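Local coordinates for Bd3459 (Bdellovibrio bacteriovorus, PDB 5CEC), which is a predatory endopeptidase of the peptidase S13 family, probably a serine-type D-Ala-D-Ala peptidase, bound here to the ankyrin-repeat immunity protein Bd3460, at residues Cys45-Ala49 with Glu377-Ala381; Pro67-Ile71 with Lys365-Gly369; Lys245-Asn249 with Tyr421-Pro426; Ala274-Gln278 with Lys312-Ser316; Gly352-Ala356 with Met368-Ser372. The protein carries 1 engineered substitution. All coordinates share one frame. Residues are numbered along the deposited sequence.

Interaction 1 of 5, residues Cys45-Ala49 with Glu377-Ala381; sequences CHMAA and EIYFA
Two extended strands run antiparallel; the axes of 45-48 and 377-381 come within 4.6 Å, at 163°. The register pairs C45 with A381, H46 with F380, M47 with Y379 and A48 with I378. C45/A381 and M47/Y379 are hydrogen-bonded pairs. C45 N to A381 O, A381 N to C45 O and M47 N to Y379 O are 3.0 Å; Y379 N to M47 O is 2.9 Å. A49 N, past the strand, donates to E377 O at 2.9 Å. CA-H...O contacts accompany them: H46 CA to Y379 O at 3.1 Å and F380 CA to C45 O at 3.4 Å. Apolar contacts lie on the face of C45, M47, Y379 and A381. M47 is extended (chi1 and chi2 t), and its CE is 4.1 Å from Y379 CD2. A49 CB sits 3.7 Å from Y379 CZ. Helix 307-322 packs on this face: C307 forms the disulfide with C45, and D318 accepts from Y379 OH. An N-terminal strand pairs with one late in the chain, as in penicillin-binding protein and beta-lactamase sheets.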
# COMPACT_ATOMS: atom_id res chain seq x y z
N CYS A 45 -7.35 -5.57 -19.45
CA CYS A 45 -6.67 -5.24 -20.70
C CYS A 45 -5.15 -5.41 -20.50
O CYS A 45 -4.65 -5.45 -19.38
CB CYS A 45 -7.11 -3.82 -21.25
SG CYS A 45 -6.83 -2.51 -20.02
N HIS A 46 -4.42 -5.50 -21.61
CA HIS A 46 -2.99 -5.63 -21.57
C HIS A 46 -2.35 -5.14 -22.88
O HIS A 46 -3.02 -5.04 -23.89
CB HIS A 46 -2.58 -7.08 -21.30
CG HIS A 46 -2.86 -8.03 -22.41
ND1 HIS A 46 -4.07 -8.65 -22.57
CD2 HIS A 46 -2.07 -8.45 -23.42
CE1 HIS A 46 -4.01 -9.45 -23.62
NE2 HIS A 46 -2.81 -9.34 -24.17
N MET A 47 -1.04 -4.88 -22.86
CA MET A 47 -0.34 -4.50 -24.09
C MET A 47 1.14 -4.79 -23.87
O MET A 47 1.69 -4.38 -22.85
CB MET A 47 -0.52 -3.01 -24.41
CG MET A 47 0.07 -2.62 -25.75
SD MET A 47 -0.08 -0.86 -26.06
CE MET A 47 1.33 -0.38 -25.04
N ALA A 48 1.79 -5.44 -24.85
CA ALA A 48 3.25 -5.62 -24.75
C ALA A 48 3.91 -4.24 -24.79
O ALA A 48 3.52 -3.38 -25.59
CB ALA A 48 3.77 -6.48 -25.89
N ALA A 49 4.93 -4.02 -23.96
CA ALA A 49 5.60 -2.71 -23.88
C ALA A 49 6.25 -2.27 -25.18
O ALA A 49 6.31 -1.07 -25.51
CB ALA A 49 6.64 -2.74 -22.76
N GLU A 377 8.21 -7.53 -21.42
CA GLU A 377 7.48 -6.75 -20.45
C GLU A 377 6.09 -6.49 -21.00
O GLU A 377 5.95 -6.04 -22.13
CB GLU A 377 8.19 -5.42 -20.23
CG GLU A 377 7.48 -4.46 -19.28
CD GLU A 377 8.08 -3.06 -19.21
OE1 GLU A 377 8.95 -2.69 -20.02
OE2 GLU A 377 7.66 -2.30 -18.35
N ILE A 378 5.07 -6.79 -20.21
CA ILE A 378 3.68 -6.60 -20.63
C ILE A 378 2.96 -5.74 -19.60
O ILE A 378 2.96 -6.06 -18.40
CB ILE A 378 2.95 -7.93 -20.79
CG1 ILE A 378 3.71 -8.89 -21.70
CG2 ILE A 378 1.53 -7.71 -21.31
CD1 ILE A 378 3.13 -10.26 -21.72
N TYR A 379 2.31 -4.66 -20.04
CA TYR A 379 1.46 -3.86 -19.15
C TYR A 379 0.09 -4.51 -19.00
O TYR A 379 -0.44 -5.11 -19.94
CB TYR A 379 1.23 -2.45 -19.73
CG TYR A 379 2.50 -1.70 -20.04
CD1 TYR A 379 3.46 -1.49 -19.06
CD2 TYR A 379 2.76 -1.19 -21.32
CE1 TYR A 379 4.63 -0.82 -19.33
CE2 TYR A 379 3.92 -0.51 -21.59
CZ TYR A 379 4.87 -0.34 -20.61
OH TYR A 379 6.05 0.32 -20.89
N PHE A 380 -0.49 -4.41 -17.81
CA PHE A 380 -1.83 -4.93 -17.60
C PHE A 380 -2.61 -4.06 -16.64
O PHE A 380 -2.03 -3.32 -15.84
CB PHE A 380 -1.74 -6.37 -17.02
CG PHE A 380 -1.31 -6.43 -15.59
CD1 PHE A 380 -2.25 -6.32 -14.58
CD2 PHE A 380 0.04 -6.50 -15.24
CE1 PHE A 380 -1.86 -6.31 -13.25
CE2 PHE A 380 0.42 -6.47 -13.93
CZ PHE A 380 -0.52 -6.38 -12.94
N ALA A 381 -3.92 -4.21 -16.71
CA ALA A 381 -4.83 -3.65 -15.70
C ALA A 381 -6.03 -4.55 -15.56
O ALA A 381 -6.58 -5.03 -16.56
CB ALA A 381 -5.23 -2.23 -15.99

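Interaction 2 of 5, residues Pro67-Ile71 with Lys365-Gly369; sequences PLASI and KTLMG
I71 lies over T366 and M368, two alternate residues of strand 364-373 that point toward it. Its CG2 is 3.5 Å from T366 OG1 and its CB is 3.6 Å from M368 SD. I71 takes chi1 p and chi2 t. M368 is p, t, m along chi1 to chi3, which brings its sulfur up beside I71. The strand is extended, so L367 between them points away. P67 ends a strand and L68-I71 turn tightly. A69 has positive phi (53/-143), and S70 and I71 form a short 3-10 segment. A weak backbone bond joins I71 N to L68 O at 3.4 Å. The nearest CA pairs are L68 with T366 at 6.5 Å and I71 with L367 at 6.6 Å. T366, with chi1 p, donates from OG1 to L68 O at 2.8 Å. Its CG2 approaches P67 O at 3.8 Å. M310 of helix 307-322 also touches L68, I71 and M368. S70 and K73 fit the SxxK pattern of this family, so S70 is probably the nucleophile. S70 OG hydrogen-bonds to K73 NZ and to a sulfate ion, and weakly to S251 OG. S70 makes no contact with residues 365-369. The chemistry is therefore one hydroxyl-to-carbonyl bond beside an apolar patch: it ties the turn before the probable serine to the central sheet by its backbone, leaving the S70 hydroxyl to face other groups.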
# COMPACT_ATOMS: atom_id res chain seq x y z
N PRO A 67 -14.61 2.38 -11.22
CA PRO A 67 -13.83 2.85 -10.06
C PRO A 67 -12.44 2.23 -10.02
O PRO A 67 -12.30 1.03 -10.25
CB PRO A 67 -14.66 2.39 -8.88
CG PRO A 67 -16.04 2.20 -9.39
CD PRO A 67 -15.87 1.73 -10.81
N LEU A 68 -11.45 3.07 -9.76
CA LEU A 68 -10.06 2.64 -9.76
C LEU A 68 -9.53 2.26 -8.39
O LEU A 68 -8.54 1.53 -8.28
CB LEU A 68 -9.19 3.77 -10.29
CG LEU A 68 -9.49 4.29 -11.70
CD1 LEU A 68 -8.49 5.37 -12.07
CD2 LEU A 68 -9.42 3.14 -12.69
N ALA A 69 -10.10 2.85 -7.36
CA ALA A 69 -9.49 2.77 -6.02
C ALA A 69 -8.03 3.23 -6.10
O ALA A 69 -7.71 4.13 -6.89
CB ALA A 69 -9.64 1.37 -5.41
N SER A 70 -7.12 2.60 -5.35
CA SER A 70 -5.77 3.14 -5.23
C SER A 70 -4.88 2.92 -6.45
O SER A 70 -3.76 3.44 -6.46
CB SER A 70 -5.07 2.64 -3.95
OG SER A 70 -5.61 3.27 -2.80
N ILE A 71 -5.31 2.23 -7.51
CA ILE A 71 -4.52 2.34 -8.75
C ILE A 71 -4.54 3.76 -9.31
O ILE A 71 -3.65 4.14 -10.08
CB ILE A 71 -4.83 1.28 -9.81
CG1 ILE A 71 -6.15 1.55 -10.55
CG2 ILE A 71 -4.70 -0.10 -9.22
CD1 ILE A 71 -6.45 0.54 -11.65
N LYS A 365 -12.16 -3.94 -6.75
CA LYS A 365 -10.83 -4.45 -6.40
C LYS A 365 -10.03 -4.37 -7.68
O LYS A 365 -10.51 -4.81 -8.75
CB LYS A 365 -10.89 -5.90 -5.89
CG LYS A 365 -9.62 -6.35 -5.19
CD LYS A 365 -9.59 -5.86 -3.73
CE LYS A 365 -8.29 -6.23 -3.02
NZ LYS A 365 -7.20 -5.37 -3.55
N THR A 366 -8.85 -3.75 -7.62
CA THR A 366 -8.14 -3.46 -8.85
C THR A 366 -6.65 -3.77 -8.70
O THR A 366 -6.09 -3.84 -7.61
CB THR A 366 -8.35 -1.98 -9.20
OG1 THR A 366 -7.82 -1.16 -8.17
CG2 THR A 366 -9.81 -1.66 -9.43
N LEU A 367 -5.99 -3.89 -9.85
CA LEU A 367 -4.53 -4.11 -9.94
C LEU A 367 -4.06 -3.61 -11.29
O LEU A 367 -4.72 -3.89 -12.30
CB LEU A 367 -4.19 -5.60 -9.79
CG LEU A 367 -2.75 -5.94 -9.50
CD1 LEU A 367 -2.36 -5.56 -8.08
CD2 LEU A 367 -2.49 -7.39 -9.75
N MET A 368 -2.92 -2.95 -11.33
CA MET A 368 -2.32 -2.60 -12.61
C MET A 368 -0.81 -2.62 -12.46
O MET A 368 -0.26 -2.38 -11.38
CB MET A 368 -2.81 -1.25 -13.13
CG MET A 368 -2.29 -0.04 -12.39
SD MET A 368 -3.02 1.54 -12.89
CE MET A 368 -2.05 1.89 -14.32
N GLY A 369 -0.11 -2.78 -13.59
CA GLY A 369 1.34 -2.81 -13.54
C GLY A 369 1.91 -3.47 -14.77
O GLY A 369 1.33 -3.43 -15.88

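Interaction 3 of 5, residues Lys245-Asn249 with Tyr421-Pro426; sequences KRMNN and YTEQLP. With SO4 (sulfate ion), chain D.
This is a mixed polar and apolar contact between helix 240-250 and the irregular segment 421-426, which lies between helix 394-411 and strand 436-437. The helical turn is regular, with N249 N bonded to K245 O at 2.8 Å. The closest CA pair is R246 with P426, at 5.7 Å. K245 (chi t, p, t, t) points toward the loop. Its NZ donates to Y421 OH (3.0 Å) and to the carbonyls of S329 and M332; D338 salt-bridges K245 and hydrogen-bonds Y421. Q424 N donates to Y421 OH at 3.2 Å. P426 rests on the helix: its CG is 4.1 Å from K245 CG and 4.0 Å from N249 ND2, and its CB is 4.1 Å from R246 CB. Water 1 bridges N249 ND2 (2.9 Å) and Q424 O (2.8 Å). R246 holds a sulfate, probably from crystallisation, through NH1 to O2 (3.0 Å) and NH2 to O3 (2.9 Å), and its NE pairs with E152. The loop thus packs on the helix that leads to S251, probably the serine of the SxN element of penicillin-binding proteins. M247 and N248 turn from the loop to helix 72-84, while N249 and Y421 touch strand 333-334.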
# COMPACT_ATOMS: atom_id res chain seq x y z
N LYS A 245 7.86 5.64 -4.37
CA LYS A 245 8.03 4.23 -3.99
C LYS A 245 7.35 3.96 -2.64
O LYS A 245 6.61 2.97 -2.50
CB LYS A 245 9.51 3.86 -3.91
CG LYS A 245 9.80 2.40 -3.61
CD LYS A 245 9.66 1.51 -4.81
CE LYS A 245 9.81 0.04 -4.41
NZ LYS A 245 9.82 -0.90 -5.56
N ARG A 246 7.60 4.82 -1.66
CA ARG A 246 6.96 4.65 -0.34
C ARG A 246 5.43 4.69 -0.50
O ARG A 246 4.71 3.83 0.02
CB ARG A 246 7.42 5.72 0.61
CG ARG A 246 6.88 5.60 2.02
CD ARG A 246 7.24 4.30 2.69
NE ARG A 246 7.06 4.38 4.14
CZ ARG A 246 7.04 3.33 4.95
NH1 ARG A 246 7.05 2.08 4.50
NH2 ARG A 246 6.96 3.56 6.24
N MET A 247 4.95 5.69 -1.26
CA MET A 247 3.50 5.84 -1.46
C MET A 247 2.89 4.59 -2.07
O MET A 247 1.82 4.13 -1.64
CB MET A 247 3.25 7.03 -2.36
CG MET A 247 1.79 7.23 -2.72
SD MET A 247 1.53 8.57 -3.91
CE MET A 247 2.14 7.85 -5.40
N ASN A 248 3.52 4.09 -3.13
CA ASN A 248 2.98 2.96 -3.87
C ASN A 248 3.24 1.61 -3.21
O ASN A 248 2.59 0.63 -3.55
CB ASN A 248 3.46 2.99 -5.32
CG ASN A 248 2.83 4.11 -6.10
OD1 ASN A 248 1.66 4.45 -5.86
ND2 ASN A 248 3.59 4.72 -7.01
N ASN A 249 4.15 1.56 -2.23
CA ASN A 249 4.32 0.34 -1.42
C ASN A 249 3.17 0.26 -0.40
O ASN A 249 2.53 -0.81 -0.27
CB ASN A 249 5.64 0.35 -0.64
CG ASN A 249 6.83 -0.14 -1.43
OD1 ASN A 249 6.72 -0.64 -2.53
ND2 ASN A 249 8.02 0.03 -0.83
N TYR A 421 16.08 -6.37 -9.65
CA TYR A 421 15.52 -5.57 -8.57
C TYR A 421 16.07 -6.05 -7.24
O TYR A 421 16.03 -7.25 -6.96
CB TYR A 421 13.98 -5.66 -8.53
CG TYR A 421 13.41 -4.79 -7.41
CD1 TYR A 421 13.53 -3.43 -7.47
CD2 TYR A 421 12.83 -5.36 -6.27
CE1 TYR A 421 13.07 -2.62 -6.44
CE2 TYR A 421 12.37 -4.55 -5.23
CZ TYR A 421 12.51 -3.19 -5.31
OH TYR A 421 12.09 -2.35 -4.33
N THR A 422 16.49 -5.10 -6.41
CA THR A 422 16.86 -5.35 -5.03
C THR A 422 15.92 -4.49 -4.18
O THR A 422 15.75 -3.30 -4.45
CB THR A 422 18.34 -5.00 -4.78
OG1 THR A 422 19.16 -5.80 -5.64
CG2 THR A 422 18.71 -5.29 -3.34
N GLU A 423 15.31 -5.11 -3.17
CA GLU A 423 14.36 -4.41 -2.29
C GLU A 423 14.93 -3.11 -1.77
O GLU A 423 16.00 -3.08 -1.14
CB GLU A 423 13.96 -5.29 -1.12
CG GLU A 423 12.87 -4.71 -0.22
CD GLU A 423 12.46 -5.67 0.86
OE1 GLU A 423 13.28 -6.51 1.23
OE2 GLU A 423 11.34 -5.58 1.34
N GLN A 424 14.16 -2.05 -1.97
CA GLN A 424 14.55 -0.70 -1.57
C GLN A 424 14.01 -0.40 -0.16
O GLN A 424 13.08 -1.07 0.32
CB GLN A 424 14.04 0.30 -2.60
CG GLN A 424 14.66 0.05 -3.99
CD GLN A 424 14.13 0.96 -5.07
OE1 GLN A 424 13.21 1.72 -4.83
NE2 GLN A 424 14.70 0.87 -6.26
N LEU A 425 14.64 0.55 0.53
CA LEU A 425 14.21 0.99 1.83
C LEU A 425 13.93 2.48 1.75
O LEU A 425 14.76 3.31 2.11
CB LEU A 425 15.30 0.68 2.86
CG LEU A 425 14.94 0.91 4.32
CD1 LEU A 425 13.77 0.03 4.74
CD2 LEU A 425 16.18 0.61 5.19
N PRO A 426 12.71 2.85 1.31
CA PRO A 426 12.44 4.25 1.06
C PRO A 426 12.16 4.99 2.38
O PRO A 426 11.26 4.61 3.13
CB PRO A 426 11.24 4.21 0.11
CG PRO A 426 10.56 2.92 0.43
CD PRO A 426 11.63 1.98 0.82
S SO4 D . 6.89 0.14 7.82
O1 SO4 D . 7.32 -0.99 8.66
O2 SO4 D . 6.96 -0.24 6.39
O3 SO4 D . 7.67 1.38 8.08
O4 SO4 D . 5.45 0.40 8.10
O HOH W 1 10.63 -1.33 -0.97

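Interaction 4 of 5, residues Ala274-Gln278 with Lys312-Ser316; sequences AGKMQ and KVLYS
Residues 274-277 are the last turn of helix 265-277, and residues 312-316 lie within helix 307-322. Q278 leaves the first helix with positive phi (56/38). Its N keeps a weak bond to A274 O at 2.9 Å. The second helix is regular, with S316 N to K312 O at 2.9 Å. The backbones stay well apart: the nearest CA pairs are M277 with K312 at 8.0 Å and K276 with S316 at 9.0 Å. M277 points toward the other helix with chi1 m, chi2 m and chi3 t. Its CE settles among K312, V313 and S316, at 3.7 Å from K312 O, 4.1 Å from V313 CG2 and 3.6 Å from S316 OG. K312 folds over the methionine, with its CE 3.9 Å from M277 SD. K276 starts sideways, but its end comes nearer: chi2 p brings CE to 3.9 Å from S316 CB. Its NZ forms a salt bridge with D82 of helix 72-84. Water 2 links K276 NZ (2.8 Å) to S316 O (2.9 Å). L78 of helix 72-84 touches both M277 and V313, so three helices meet here. The contact joins helix 265-277 to helix 307-322, which packs on the sheet through L314 and Y315. The chemistry is mainly that of a thioether whose SD and CE meet K312, V313 and S316, with aliphatic parts of two lysines in the same contact; the polar link is a single water.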
# COMPACT_ATOMS: atom_id res chain seq x y z
N ALA A 274 -5.71 16.00 -20.46
CA ALA A 274 -6.19 16.37 -21.77
C ALA A 274 -5.02 16.63 -22.70
O ALA A 274 -5.02 16.19 -23.84
CB ALA A 274 -7.10 17.59 -21.68
N GLY A 275 -4.03 17.38 -22.22
CA GLY A 275 -2.83 17.63 -23.00
C GLY A 275 -1.91 16.44 -23.17
O GLY A 275 -1.28 16.31 -24.21
N LYS A 276 -1.86 15.55 -22.18
CA LYS A 276 -0.98 14.38 -22.23
C LYS A 276 -1.55 13.26 -23.11
O LYS A 276 -0.82 12.61 -23.86
CB LYS A 276 -0.77 13.87 -20.80
CG LYS A 276 0.19 12.71 -20.64
CD LYS A 276 1.63 13.10 -20.85
CE LYS A 276 2.51 11.87 -20.78
NZ LYS A 276 3.95 12.23 -20.75
N MET A 277 -2.85 13.04 -22.99
CA MET A 277 -3.51 11.86 -23.53
C MET A 277 -4.61 12.17 -24.51
O MET A 277 -5.19 11.25 -25.05
CB MET A 277 -4.10 11.03 -22.38
CG MET A 277 -3.12 10.67 -21.29
SD MET A 277 -2.01 9.35 -21.82
CE MET A 277 -1.27 8.86 -20.29
N GLN A 278 -4.93 13.45 -24.69
CA GLN A 278 -6.11 13.87 -25.48
C GLN A 278 -7.33 13.17 -24.88
O GLN A 278 -8.24 12.74 -25.59
CB GLN A 278 -5.92 13.58 -26.98
CG GLN A 278 -4.81 14.40 -27.63
CD GLN A 278 -3.43 14.05 -27.10
OE1 GLN A 278 -2.98 12.90 -27.22
NE2 GLN A 278 -2.74 15.03 -26.49
N LYS A 312 -2.33 3.18 -20.99
CA LYS A 312 -1.66 4.38 -21.50
C LYS A 312 -0.82 5.08 -20.44
O LYS A 312 0.30 5.52 -20.67
CB LYS A 312 -2.63 5.37 -22.11
CG LYS A 312 -3.34 4.87 -23.37
CD LYS A 312 -4.38 5.87 -23.85
CE LYS A 312 -3.75 7.10 -24.48
NZ LYS A 312 -3.14 6.85 -25.83
N VAL A 313 -1.36 5.10 -19.22
CA VAL A 313 -0.63 5.66 -18.09
C VAL A 313 0.64 4.87 -17.82
O VAL A 313 1.71 5.47 -17.61
CB VAL A 313 -1.55 5.73 -16.84
CG1 VAL A 313 -0.76 5.95 -15.56
CG2 VAL A 313 -2.58 6.84 -17.03
N LEU A 314 0.54 3.55 -17.83
CA LEU A 314 1.74 2.71 -17.63
C LEU A 314 2.79 2.96 -18.72
O LEU A 314 3.99 3.11 -18.42
CB LEU A 314 1.38 1.24 -17.55
CG LEU A 314 0.63 0.88 -16.24
CD1 LEU A 314 -0.14 -0.42 -16.43
CD2 LEU A 314 1.57 0.81 -15.03
N TYR A 315 2.35 2.99 -19.98
CA TYR A 315 3.27 3.24 -21.10
C TYR A 315 4.00 4.56 -20.92
O TYR A 315 5.24 4.64 -21.05
CB TYR A 315 2.50 3.27 -22.40
CG TYR A 315 3.36 3.60 -23.56
CD1 TYR A 315 3.63 4.92 -23.91
CD2 TYR A 315 3.96 2.59 -24.30
CE1 TYR A 315 4.44 5.22 -24.97
CE2 TYR A 315 4.79 2.87 -25.36
CZ TYR A 315 5.04 4.20 -25.71
OH TYR A 315 5.85 4.53 -26.73
N SER A 316 3.24 5.60 -20.58
CA SER A 316 3.79 6.94 -20.41
C SER A 316 4.70 7.07 -19.20
O SER A 316 5.73 7.75 -19.27
CB SER A 316 2.67 7.99 -20.38
OG SER A 316 1.99 8.05 -21.61
O HOH W 2 5.55 9.93 -21.13

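Interaction 5 of 5, residues Gly352-Ala356 with Met368-Ser372; sequences GSTTA and MGSVS
Side chains alternate across this antiparallel pair of strands, which belongs to the hairpin 354-361/364-373. T354, A356 and V371 share one face; T355 and S370 share the other. T354 (chi1 m) sets OG1 3.5 Å from CG1 of V371 (also m). T355 (m) and S370 (p) bring CB and OG to 3.7 Å. Both their hydroxyls donate to water 3, 2.9 Å from T355 OG1 and from S370 OG, and that water donates to S353 O, also at 2.9 Å. S353 (p) turns its hydroxyl to V349 O, and S372 (t) turns its own to K417 O. The CA-to-CB bond of M368 points away from residues 352-356, and its side chain touches M310 and L314 of helix 307-322. G369 has angles of 159/-151. A CB there would clash with T355 O and A356 CA, which calls for glycine. The axes are 4.6 Å apart at 171°. T355/S370 is the hydrogen-bonded pair, with T355 N to S370 O and S370 N to T355 O both 2.9 Å. S372 N to S353 O, at 2.8 Å, extends the bonding past the strand start. T354/V371 and A356/G369 are non-hydrogen-bonded pairs. CA-H...O contacts include G369 CA to T355 O at 3.1 Å. In the sheet, strand 364-373 lies between 354-361 and 376-385, helix 394-411 packs on the T354/V371 face, and strand 333-334 borders 354-361.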
# COMPACT_ATOMS: atom_id res chain seq x y z
N GLY A 352 8.55 -11.79 -7.99
CA GLY A 352 9.78 -11.34 -8.61
C GLY A 352 9.68 -10.89 -10.05
O GLY A 352 10.68 -10.43 -10.61
N SER A 353 8.53 -11.10 -10.69
CA SER A 353 8.33 -10.76 -12.11
C SER A 353 7.42 -9.57 -12.32
O SER A 353 7.38 -9.01 -13.40
CB SER A 353 7.70 -11.94 -12.83
OG SER A 353 6.37 -12.17 -12.40
N THR A 354 6.63 -9.23 -11.31
CA THR A 354 5.47 -8.35 -11.46
C THR A 354 5.66 -7.10 -10.62
O THR A 354 5.98 -7.19 -9.44
CB THR A 354 4.22 -9.12 -11.07
OG1 THR A 354 4.10 -10.24 -11.94
CG2 THR A 354 2.97 -8.27 -11.19
N THR A 355 5.45 -5.95 -11.26
CA THR A 355 5.53 -4.64 -10.61
C THR A 355 4.12 -4.12 -10.64
O THR A 355 3.57 -3.97 -11.74
CB THR A 355 6.49 -3.70 -11.35
OG1 THR A 355 7.76 -4.36 -11.51
CG2 THR A 355 6.70 -2.43 -10.63
N ALA A 356 3.50 -3.84 -9.51
CA ALA A 356 2.05 -3.60 -9.52
C ALA A 356 1.57 -2.75 -8.35
O ALA A 356 2.21 -2.72 -7.29
CB ALA A 356 1.28 -4.90 -9.55
N MET A 368 -2.92 -2.95 -11.33
CA MET A 368 -2.32 -2.60 -12.61
C MET A 368 -0.81 -2.62 -12.46
O MET A 368 -0.26 -2.38 -11.38
CB MET A 368 -2.81 -1.25 -13.13
CG MET A 368 -2.29 -0.04 -12.39
SD MET A 368 -3.02 1.54 -12.89
CE MET A 368 -2.05 1.89 -14.32
N GLY A 369 -0.11 -2.78 -13.59
CA GLY A 369 1.34 -2.81 -13.54
C GLY A 369 1.91 -3.47 -14.77
O GLY A 369 1.33 -3.43 -15.88
N SER A 370 3.08 -4.06 -14.56
CA SER A 370 3.76 -4.80 -15.59
C SER A 370 4.12 -6.19 -15.10
O SER A 370 4.42 -6.42 -13.91
CB SER A 370 5.04 -4.07 -16.02
OG SER A 370 6.01 -4.09 -14.99
N VAL A 371 4.10 -7.12 -16.05
CA VAL A 371 4.66 -8.44 -15.83
C VAL A 371 5.85 -8.66 -16.76
O VAL A 371 5.80 -8.28 -17.93
CB VAL A 371 3.60 -9.57 -16.02
CG1 VAL A 371 2.50 -9.50 -14.96
CG2 VAL A 371 2.98 -9.60 -17.40
N SER A 372 6.92 -9.25 -16.20
CA SER A 372 8.12 -9.59 -16.93
C SER A 372 7.99 -11.07 -17.23
O SER A 372 7.89 -11.90 -16.33
CB SER A 372 9.35 -9.30 -16.09
OG SER A 372 10.52 -9.73 -16.76
O HOH W 3 7.65 -6.15 -13.74

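Overall arrangement
Interactions 1, 2 and 5 meet on one antiparallel sheet. Interactions 2 and 5 share M368 and G369 on strand 364-373, and interaction 1 uses the next strand, 376-385. The centres of 1 and 5 are about 9 Å apart. Interaction 4 lies on the helical side, and L314 of helix 307-322 touches strands 364-373 and 376-385. Interaction 3 stands apart: its centre is about 14 Å from that of 5 and 24 Å from that of 4. Along the chain, interaction 1 encloses 2, 4 and 5, whereas 3 crosses both 1 and 2. Interactions 1 and 2 join early and late parts of the chain on one sheet, and the probable active-site serine lies in interaction 2.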